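One contact in two related proteins. Structure 1 is multicopper oxidase from Metagenomes, which probably acts as a laccase, using copper centres to couple the one-electron oxidation of phenolic and related substrates to the reduction of dioxygen to water: PDB 2ZWN (chain A, 1.70 Å), residues Leu55-His60 and Tyr103-Asn108. Structure 2 is multicopper oxidase from Uncultured bacterium: PDB 4E9Y (chain B, 1.50 Å), residues Leu55-His60 and Tyr103-Asn108. Both blocks share one frame: the second was fitted to the first on N, CA, C and O of the twelve residues, RMSD 0.07 Å. Numbering follows each deposited sequence.

Structure 1 (2ZWN). With CU (copper (II) ion), chain C; CU (copper (II) ion), chain D; C2O (Cu-O-Cu linkage), chain E.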
loop_
_atom_site.group_PDB
_atom_site.type_symbol
_atom_site.label_atom_id
_atom_site.label_comp_id
_atom_site.label_asym_id
_atom_site.label_seq_id
_atom_site.Cartn_x
_atom_site.Cartn_y
_atom_site.Cartn_z
ATOM N N LEU A 55 -33.041 -4.222 -3.932
ATOM C CA LEU A 55 -32.331 -3.963 -2.677
ATOM C C LEU A 55 -32.122 -2.466 -2.445
ATOM O O LEU A 55 -32.115 -1.682 -3.395
ATOM C CB LEU A 55 -30.969 -4.663 -2.681
ATOM C CG LEU A 55 -30.961 -6.193 -2.603
ATOM C CD1 LEU A 55 -29.548 -6.717 -2.519
ATOM C CD2 LEU A 55 -31.768 -6.681 -1.406
ATOM N N PRO A 56 -31.958 -2.068 -1.174
ATOM C CA PRO A 56 -31.708 -0.664 -0.861
ATOM C C PRO A 56 -30.296 -0.214 -1.232
ATOM O O PRO A 56 -29.351 -1.000 -1.146
ATOM C CB PRO A 56 -31.917 -0.597 0.654
ATOM C CG PRO A 56 -31.621 -1.975 1.132
ATOM C CD PRO A 56 -32.044 -2.901 0.041
ATOM N N HIS A 57 -30.181 1.041 -1.653
ATOM C CA HIS A 57 -28.897 1.659 -1.987
ATOM C C HIS A 57 -28.895 3.120 -1.552
ATOM O O HIS A 57 -29.915 3.662 -1.141
ATOM C CB HIS A 57 -28.640 1.615 -3.497
ATOM C CG HIS A 57 -28.787 0.254 -4.103
ATOM N ND1 HIS A 57 -27.829 -0.725 -3.975
ATOM C CD2 HIS A 57 -29.779 -0.286 -4.849
ATOM C CE1 HIS A 57 -28.224 -1.812 -4.614
ATOM N NE2 HIS A 57 -29.408 -1.571 -5.150
ATOM N N THR A 58 -27.729 3.748 -1.648
ATOM C CA THR A 58 -27.609 5.203 -1.604
ATOM C C THR A 58 -26.581 5.603 -2.662
ATOM O O THR A 58 -26.009 4.740 -3.332
ATOM C CB THR A 58 -27.105 5.697 -0.236
ATOM O OG1 THR A 58 -25.811 5.130 0.026
ATOM C CG2 THR A 58 -28.083 5.329 0.893
ATOM N N ILE A 59 -26.346 6.898 -2.817
ATOM C CA ILE A 59 -25.139 7.360 -3.503
ATOM C C ILE A 59 -24.376 8.310 -2.602
ATOM O O ILE A 59 -24.898 9.352 -2.201
ATOM C CB ILE A 59 -25.415 8.064 -4.841
ATOM C CG1 ILE A 59 -26.271 7.187 -5.749
ATOM C CG2 ILE A 59 -24.080 8.417 -5.527
ATOM C CD1 ILE A 59 -26.468 7.776 -7.137
ATOM N N HIS A 60 -23.141 7.931 -2.282
ATOM C CA HIS A 60 -22.188 8.828 -1.651
ATOM C C HIS A 60 -21.278 9.446 -2.719
ATOM O O HIS A 60 -20.818 8.759 -3.631
ATOM C CB HIS A 60 -21.355 8.076 -0.612
ATOM C CG HIS A 60 -20.151 8.830 -0.150
ATOM N ND1 HIS A 60 -20.236 10.058 0.467
ATOM C CD2 HIS A 60 -18.832 8.535 -0.227
ATOM C CE1 HIS A 60 -19.020 10.491 0.748
ATOM N NE2 HIS A 60 -18.151 9.583 0.342
ATOM N N TYR A 103 -18.267 8.568 -7.242
ATOM C CA TYR A 103 -19.493 8.330 -6.499
ATOM C C TYR A 103 -19.710 6.839 -6.401
ATOM O O TYR A 103 -19.305 6.080 -7.285
ATOM C CB TYR A 103 -20.688 9.054 -7.147
ATOM C CG TYR A 103 -21.024 8.585 -8.546
ATOM C CD1 TYR A 103 -21.902 7.533 -8.746
ATOM C CD2 TYR A 103 -20.462 9.189 -9.667
ATOM C CE1 TYR A 103 -22.209 7.086 -10.015
ATOM C CE2 TYR A 103 -20.766 8.743 -10.952
ATOM C CZ TYR A 103 -21.640 7.687 -11.114
ATOM O OH TYR A 103 -21.961 7.222 -12.370
ATOM N N HIS A 104 -20.296 6.405 -5.295
ATOM C CA HIS A 104 -20.568 4.996 -5.104
ATOM C C HIS A 104 -21.645 4.778 -4.069
ATOM O O HIS A 104 -21.920 5.657 -3.245
ATOM C CB HIS A 104 -19.303 4.231 -4.696
ATOM C CG HIS A 104 -18.643 4.740 -3.450
ATOM N ND1 HIS A 104 -19.048 4.373 -2.185
ATOM C CD2 HIS A 104 -17.568 5.546 -3.281
ATOM C CE1 HIS A 104 -18.265 4.950 -1.289
ATOM N NE2 HIS A 104 -17.358 5.667 -1.928
ATOM N N CYS A 105 -22.234 3.590 -4.099
ATOM C CA CYS A 105 -23.218 3.224 -3.090
ATOM C C CYS A 105 -22.531 3.155 -1.738
ATOM O O CYS A 105 -21.331 2.860 -1.652
ATOM C CB CYS A 105 -23.883 1.885 -3.409
ATOM S SG CYS A 105 -25.209 1.477 -2.235
ATOM N N HIS A 106 -23.283 3.450 -0.682
ATOM C CA HIS A 106 -22.740 3.360 0.671
ATOM C C HIS A 106 -23.569 2.442 1.569
ATOM O O HIS A 106 -23.450 2.498 2.794
ATOM C CB HIS A 106 -22.603 4.749 1.296
ATOM C CG HIS A 106 -21.358 4.918 2.109
ATOM N ND1 HIS A 106 -21.157 4.275 3.311
ATOM C CD2 HIS A 106 -20.242 5.652 1.885
ATOM C CE1 HIS A 106 -19.973 4.609 3.793
ATOM N NE2 HIS A 106 -19.400 5.448 2.949
ATOM N N VAL A 107 -24.386 1.589 0.947
ATOM C CA VAL A 107 -25.092 0.515 1.642
ATOM C C VAL A 107 -24.363 -0.807 1.374
ATOM O O VAL A 107 -23.936 -1.065 0.249
ATOM C CB VAL A 107 -26.548 0.379 1.139
ATOM C CG1 VAL A 107 -27.249 -0.780 1.834
ATOM C CG2 VAL A 107 -27.320 1.673 1.333
ATOM N N ASN A 108 -24.216 -1.641 2.397
ATOM C CA ASN A 108 -23.581 -2.954 2.218
ATOM C C ASN A 108 -22.308 -2.840 1.368
ATOM O O ASN A 108 -22.098 -3.617 0.427
ATOM C CB ASN A 108 -24.576 -3.923 1.569
ATOM C CG ASN A 108 -25.814 -4.168 2.432
ATOM O OD1 ASN A 108 -25.765 -4.056 3.659
ATOM N ND2 ASN A 108 -26.925 -4.507 1.790
HETATM CU CU CU C . -25.990 -0.462 -3.042
HETATM CU CU CU D . -16.395 9.531 0.972
HETATM CU CU2 C2O E . -17.536 6.361 3.356
HETATM CU CU3 C2O E . -15.593 6.401 -1.244
HETATM O O1 C2O E . -16.697 6.407 1.158
#

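Structure 2 (4E9Y). With CU (copper (II) ion), chain F; CU (copper (II) ion), chain G; CU (copper (II) ion), chain H; CU (copper (II) ion), chain I.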
loop_
_atom_site.group_PDB
_atom_site.type_symbol
_atom_site.label_atom_id
_atom_site.label_comp_id
_atom_site.label_asym_id
_atom_site.label_seq_id
_atom_site.Cartn_x
_atom_site.Cartn_y
_atom_site.Cartn_z
ATOM N N LEU B 55 -33.000 -4.190 -3.946
ATOM C CA LEU B 55 -32.374 -3.977 -2.643
ATOM C C LEU B 55 -32.157 -2.496 -2.420
ATOM O O LEU B 55 -32.160 -1.726 -3.385
ATOM C CB LEU B 55 -31.014 -4.663 -2.557
ATOM C CG LEU B 55 -30.960 -6.187 -2.585
ATOM C CD1 LEU B 55 -29.525 -6.685 -2.650
ATOM C CD2 LEU B 55 -31.689 -6.736 -1.363
ATOM N N PRO B 56 -31.962 -2.076 -1.174
ATOM C CA PRO B 56 -31.731 -0.671 -0.896
ATOM C C PRO B 56 -30.292 -0.259 -1.260
ATOM O O PRO B 56 -29.373 -1.082 -1.207
ATOM C CB PRO B 56 -31.903 -0.532 0.612
ATOM C CG PRO B 56 -32.180 -1.888 1.136
ATOM C CD PRO B 56 -31.967 -2.890 0.050
ATOM N N HIS B 57 -30.199 1.013 -1.645
ATOM C CA HIS B 57 -28.933 1.645 -2.000
ATOM C C HIS B 57 -28.913 3.086 -1.524
ATOM O O HIS B 57 -29.917 3.648 -1.085
ATOM C CB HIS B 57 -28.733 1.634 -3.531
ATOM C CG HIS B 57 -28.795 0.265 -4.126
ATOM N ND1 HIS B 57 -27.812 -0.672 -4.000
ATOM C CD2 HIS B 57 -29.782 -0.355 -4.833
ATOM C CE1 HIS B 57 -28.140 -1.799 -4.605
ATOM N NE2 HIS B 57 -29.365 -1.616 -5.134
ATOM N N THR B 58 -27.786 3.776 -1.662
ATOM C CA THR B 58 -27.676 5.216 -1.606
ATOM C C THR B 58 -26.601 5.617 -2.648
ATOM O O THR B 58 -26.005 4.726 -3.265
ATOM C CB THR B 58 -27.192 5.786 -0.273
ATOM O OG1 THR B 58 -25.905 5.166 -0.020
ATOM C CG2 THR B 58 -28.066 5.435 0.930
ATOM N N ILE B 59 -26.332 6.897 -2.788
ATOM C CA ILE B 59 -25.102 7.305 -3.488
ATOM C C ILE B 59 -24.345 8.282 -2.585
ATOM O O ILE B 59 -24.887 9.314 -2.198
ATOM C CB ILE B 59 -25.352 7.951 -4.851
ATOM C CG1 ILE B 59 -26.274 7.117 -5.757
ATOM C CG2 ILE B 59 -24.048 8.271 -5.589
ATOM C CD1 ILE B 59 -26.415 7.752 -7.141
ATOM N N HIS B 60 -23.089 7.931 -2.288
ATOM C CA HIS B 60 -22.143 8.828 -1.632
ATOM C C HIS B 60 -21.237 9.476 -2.693
ATOM O O HIS B 60 -20.810 8.772 -3.617
ATOM C CB HIS B 60 -21.336 8.064 -0.569
ATOM C CG HIS B 60 -20.108 8.838 -0.154
ATOM N ND1 HIS B 60 -20.171 10.067 0.444
ATOM C CD2 HIS B 60 -18.773 8.522 -0.282
ATOM C CE1 HIS B 60 -18.942 10.528 0.687
ATOM N NE2 HIS B 60 -18.109 9.588 0.254
ATOM N N TYR B 103 -18.230 8.540 -7.287
ATOM C CA TYR B 103 -19.461 8.358 -6.486
ATOM C C TYR B 103 -19.682 6.869 -6.347
ATOM O O TYR B 103 -19.267 6.071 -7.213
ATOM C CB TYR B 103 -20.656 9.133 -7.099
ATOM C CG TYR B 103 -20.994 8.642 -8.503
ATOM C CD1 TYR B 103 -21.848 7.579 -8.713
ATOM C CD2 TYR B 103 -20.430 9.258 -9.625
ATOM C CE1 TYR B 103 -22.179 7.092 -9.975
ATOM C CE2 TYR B 103 -20.743 8.788 -10.892
ATOM C CZ TYR B 103 -21.591 7.731 -11.062
ATOM O OH TYR B 103 -21.915 7.262 -12.317
ATOM N N HIS B 104 -20.340 6.368 -5.296
ATOM C CA HIS B 104 -20.533 4.951 -5.120
ATOM C C HIS B 104 -21.643 4.700 -4.090
ATOM O O HIS B 104 -21.935 5.587 -3.281
ATOM C CB HIS B 104 -19.280 4.186 -4.674
ATOM C CG HIS B 104 -18.621 4.686 -3.420
ATOM N ND1 HIS B 104 -19.005 4.382 -2.135
ATOM C CD2 HIS B 104 -17.544 5.504 -3.287
ATOM C CE1 HIS B 104 -18.199 4.998 -1.259
ATOM N NE2 HIS B 104 -17.309 5.677 -1.943
ATOM N N CYS B 105 -22.197 3.504 -4.134
ATOM C CA CYS B 105 -23.240 3.256 -3.114
ATOM C C CYS B 105 -22.586 3.243 -1.751
ATOM O O CYS B 105 -21.392 2.937 -1.649
ATOM C CB CYS B 105 -23.901 1.923 -3.432
ATOM S SG CYS B 105 -25.169 1.466 -2.217
ATOM N N HIS B 106 -23.309 3.530 -0.677
ATOM C CA HIS B 106 -22.748 3.433 0.662
ATOM C C HIS B 106 -23.577 2.504 1.564
ATOM O O HIS B 106 -23.488 2.618 2.792
ATOM C CB HIS B 106 -22.649 4.816 1.317
ATOM C CG HIS B 106 -21.379 4.977 2.096
ATOM N ND1 HIS B 106 -21.180 4.336 3.300
ATOM C CD2 HIS B 106 -20.261 5.695 1.844
ATOM C CE1 HIS B 106 -19.981 4.652 3.756
ATOM N NE2 HIS B 106 -19.405 5.476 2.899
ATOM N N VAL B 107 -24.343 1.603 0.975
ATOM C CA VAL B 107 -25.064 0.543 1.655
ATOM C C VAL B 107 -24.332 -0.789 1.395
ATOM O O VAL B 107 -24.016 -0.999 0.217
ATOM C CB VAL B 107 -26.497 0.386 1.134
ATOM C CG1 VAL B 107 -27.178 -0.776 1.867
ATOM C CG2 VAL B 107 -27.333 1.644 1.257
ATOM N N ASN B 108 -24.110 -1.615 2.399
ATOM C CA ASN B 108 -23.545 -2.954 2.190
ATOM C C ASN B 108 -22.301 -2.874 1.304
ATOM O O ASN B 108 -22.101 -3.641 0.354
ATOM C CB ASN B 108 -24.617 -3.850 1.570
ATOM C CG ASN B 108 -25.703 -4.384 2.490
ATOM O OD1 ASN B 108 -25.610 -4.402 3.722
ATOM N ND2 ASN B 108 -26.814 -4.881 1.923
HETATM CU CU CU F . -25.951 -0.535 -3.057
HETATM CU CU CU G . -16.388 9.567 0.977
HETATM CU CU CU H . -15.562 6.442 -1.236
HETATM CU CU CU I . -17.524 6.403 3.254
#

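Structure 1 (2ZWN)
The His-Cys-His motif of multicopper oxidases, His104-Cys105-His106, leaves strand 101-104 and lies against the loop leading into strand 60-62, where His60 and His104 form an antiparallel hydrogen-bonded pair. Cys105 and His57 share the type 1 copper with His112: Cys105 SG lies 2.2 Å and His57 ND1 2.1 Å from it, while His57 NE2 is hydrogen-bonded to Thr53 OG1. Cysteine suits the place because its sulfur, swung away from its own N (chi1 -175°), reaches the copper and still accepts N-H bonds from Val107 and, at 3.4 Å, from Thr58 N. Thr58 OG1 takes the His106 N-H at 3.1 Å and also bonds to Gly74 O. At the trinuclear site His60 NE2 binds one copper at 1.9 Å, its ND1 held by Asp73 O; His104 NE2 (2.0 Å) and His106 NE2 (2.1 Å) bind the Cu-O-Cu linkage, whose O1 lies 3.3 Å from His60 CD2. The His60 edge meets the His104 face, offset edge-to-face, planes at 72°. His62, with His204, His206, His252 and His254 of a neighbouring subunit, supplies further ligands.

Structure 2 (4E9Y)
In the His-Cys-His motif, His104-Cys105-His106 meets segment Leu55-His60, and His60 and His104 form an antiparallel hydrogen-bonded pair. Cys105 and His57 share the type 1 copper with His112: Cys105 SG lies 2.3 Å and His57 ND1 2.1 Å from the metal, and His57 NE2 is hydrogen-bonded to Thr53 OG1. With chi1 at 178° the cysteine sulfur points away from its own N, so that it binds copper and still accepts N-H bonds from Val107 and, at 3.5 Å, from Thr58 N. The threonine hydroxyl OG1 receives the His106 N-H at 3.1 Å and is hydrogen-bonded to Gly74 O as well. At the trinuclear site three histidines each present NE2 to a separate copper ion: His60 NE2 at 1.9 Å, its ND1 held by Asp73 O, His104 NE2 at 2.0 Å and His106 NE2 at 2.1 Å. The edge of His60 meets the face of His104, offset edge-to-face, planes at 71°. Further ligands come from His62 and from His204, His206, His252 and His254 of a neighbouring subunit.

How the two compare
The hydrogen bonds that shape the motif are kept: Cys105(A) SG accepts the N-H groups of Thr58(A) and Val107(A), as Cys105(B) SG does those of Thr58(B) and Val107(B), and the backbone pairing of His60(A) with His104(A) recurs between His60(B) and His104(B). His104(A) ND1 bonds to Cys105(A) O at 2.8 Å, as His104(B) ND1 does to Cys105(B) O, so the imidazole is anchored alike behind its metal-binding nitrogen. In the packing, His57(A), Thr58(A), Ile59(A), Tyr103(A), Cys105(A) and Val107(A) keep their places, as do their counterparts. The copper shared by His57(A)/(B) and Cys105(A)/(B) and that bound by His60(A)/(B) are present in both. What differs is how the remaining pair of coppers is bound: as a Cu-O-Cu linkage touching His60(A), His104(A) and His106(A), or as two separate ions, one touching His60(B) and His104(B), the other His106(B). His60(A) and His104(A) do not answer by moving; copper occupies the place in both, but the contacts of His60(A) CD2 and His104(A) CE1 with O1 have no counterpart in the separate ions.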